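Local coordinates for uncharacterized protein BAD_0989 (Bifidobacterium adolescentis ATCC 15703, PDB 3CYM) that is of unknown function but probably binds nucleic acids and acts as a ribonuclease D-like 3'-5' exonuclease, at residues A324-P327 with S328-P331. Sequence-based numbering, arbitrary orientation.
Sequences ALPP and SEWP
P327 lies beneath the indole of W330: its CA is 3.6 Å from the centroid of the five-membered ring and 17° off the ring normal, a CH-pi contact over the face. The pyrrolidine continues under the six-membered ring, with P327 CB 3.9 Å from W330 CH2. CG of W330, beside the backbone N, swings the indole back over the preceding turn. At the ring edge, a water in the indole plane accepts from W330 NE1 (2.8 Å) and donates to L325 O (2.6 Å), a bridge that helps hold the ring's rotation. Replacing W330 by alanine is likely to leave P327 without its aromatic cover and the water without its NE1 donor. E329 N donates to P326 O at 2.8 Å, from above the carbonyl plane; W330 N to P327 O is longer and weak. The extended E329 side chain runs alongside P326, OE2 lying 3.4 Å from P326 CG. W330 also touches Q232 and A235 of helix 231-250, and R238 NH1 hydrogen-bonds E329 O, tying the loop to the HRDC region. With both corners near the right-handed helical region (psi -27° at P327, 2° at S328), P326-E329 forms a type I beta turn, the W330 indole laid over its first corner.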
ATOM      1  N   ALA A 324       9.047 -34.365  -8.314  1.00 23.54           N
ATOM      2  CA  ALA A 324       9.192 -35.066  -9.589  1.00 22.70           C
ATOM      3  C   ALA A 324       9.880 -34.187 -10.643  1.00 27.63           C
ATOM      4  O   ALA A 324      10.102 -34.624 -11.778  1.00 32.82           O
ATOM      5  CB  ALA A 324       7.835 -35.545 -10.092  1.00 20.78           C
ATOM      6  N   LEU A 325      10.205 -32.951 -10.264  1.00 27.84           N
ATOM      7  CA  LEU A 325      10.905 -32.012 -11.139  1.00 29.44           C
ATOM      8  C   LEU A 325      12.345 -32.431 -11.402  1.00 27.98           C
ATOM      9  O   LEU A 325      13.041 -32.842 -10.469  1.00 30.46           O
ATOM     10  CB  LEU A 325      10.928 -30.608 -10.527  1.00 26.19           C
ATOM     11  CG  LEU A 325       9.762 -29.658 -10.759  1.00 28.89           C
ATOM     12  CD1 LEU A 325      10.167 -28.294 -10.237  1.00 24.65           C
ATOM     13  CD2 LEU A 325       9.425 -29.576 -12.226  1.00 23.11           C
ATOM     14  N   PRO A 326      12.796 -32.318 -12.668  1.00 27.33           N
ATOM     15  CA  PRO A 326      14.212 -32.495 -12.988  1.00 27.40           C
ATOM     16  C   PRO A 326      15.021 -31.414 -12.272  1.00 26.87           C
ATOM     17  O   PRO A 326      14.587 -30.261 -12.240  1.00 27.50           O
ATOM     18  CB  PRO A 326      14.263 -32.281 -14.506  1.00 26.44           C
ATOM     19  CG  PRO A 326      12.861 -32.498 -14.985  1.00 29.80           C
ATOM     20  CD  PRO A 326      11.996 -32.011 -13.869  1.00 28.31           C
ATOM     21  N   PRO A 327      16.165 -31.788 -11.668  1.00 25.56           N
ATOM     22  CA  PRO A 327      17.050 -30.864 -10.948  1.00 28.08           C
ATOM     23  C   PRO A 327      17.437 -29.598 -11.727  1.00 28.51           C
ATOM     24  O   PRO A 327      17.696 -28.560 -11.123  1.00 33.15           O
ATOM     25  CB  PRO A 327      18.284 -31.722 -10.659  1.00 27.97           C
ATOM     26  CG  PRO A 327      17.749 -33.095 -10.577  1.00 23.66           C
ATOM     27  CD  PRO A 327      16.673 -33.170 -11.614  1.00 27.22           C
ATOM     28  N   SER A 328      17.433 -29.689 -13.054  1.00 27.50           N
ATOM     29  CA  SER A 328      17.738 -28.562 -13.925  1.00 28.39           C
ATOM     30  C   SER A 328      16.577 -27.570 -14.042  1.00 25.98           C
ATOM     31  O   SER A 328      16.667 -26.584 -14.781  1.00 25.45           O
ATOM     32  CB  SER A 328      18.141 -29.078 -15.311  1.00 30.34           C
ATOM     33  OG  SER A 328      17.071 -29.771 -15.946  1.00 32.48           O
ATOM     34  N   GLU A 329      15.491 -27.830 -13.317  1.00 26.98           N
ATOM     35  CA  GLU A 329      14.341 -26.925 -13.306  1.00 27.59           C
ATOM     36  C   GLU A 329      14.126 -26.243 -11.959  1.00 27.15           C
ATOM     37  O   GLU A 329      13.294 -25.340 -11.851  1.00 28.70           O
ATOM     38  CB  GLU A 329      13.070 -27.642 -13.754  1.00 27.07           C
ATOM     39  CG  GLU A 329      12.952 -27.777 -15.262  1.00 31.11           C
ATOM     40  CD  GLU A 329      11.650 -28.420 -15.684  1.00 33.69           C
ATOM     41  OE1 GLU A 329      10.583 -27.804 -15.474  1.00 32.81           O
ATOM     42  OE2 GLU A 329      11.699 -29.535 -16.244  1.00 40.72           O
ATOM     43  N   TRP A 330      14.877 -26.682 -10.947  1.00 28.65           N
ATOM     44  CA  TRP A 330      14.894 -26.029  -9.642  1.00 25.36           C
ATOM     45  C   TRP A 330      15.429 -24.608  -9.777  1.00 28.52           C
ATOM     46  O   TRP A 330      16.388 -24.375 -10.517  1.00 34.34           O
ATOM     47  CB  TRP A 330      15.774 -26.789  -8.645  1.00 28.36           C
ATOM     48  CG  TRP A 330      15.421 -28.225  -8.417  1.00 26.79           C
ATOM     49  CD1 TRP A 330      14.228 -28.841  -8.679  1.00 28.69           C
ATOM     50  CD2 TRP A 330      16.271 -29.227  -7.836  1.00 32.62           C
ATOM     51  NE1 TRP A 330      14.293 -30.171  -8.325  1.00 28.70           N
ATOM     52  CE2 TRP A 330      15.531 -30.432  -7.798  1.00 29.69           C
ATOM     53  CE3 TRP A 330      17.586 -29.224  -7.351  1.00 26.73           C
ATOM     54  CZ2 TRP A 330      16.067 -31.627  -7.299  1.00 30.16           C
ATOM     55  CZ3 TRP A 330      18.116 -30.411  -6.849  1.00 30.25           C
ATOM     56  CH2 TRP A 330      17.355 -31.595  -6.826  1.00 29.32           C
ATOM     57  N   PRO A 331      14.815 -23.653  -9.063  1.00 28.81           N
ATOM     58  CA  PRO A 331      15.282 -22.273  -9.062  1.00 33.48           C
ATOM     59  C   PRO A 331      16.547 -22.127  -8.216  1.00 36.39           C
ATOM     60  O   PRO A 331      16.882 -23.043  -7.465  1.00 34.54           O
ATOM     61  CB  PRO A 331      14.117 -21.527  -8.414  1.00 32.37           C
ATOM     62  CG  PRO A 331      13.544 -22.521  -7.478  1.00 28.48           C
ATOM     63  CD  PRO A 331      13.628 -23.825  -8.205  1.00 27.56           C
TER
HETATM   64  O   HOH W   1      12.510 -32.362  -8.014  1.00 23.26           O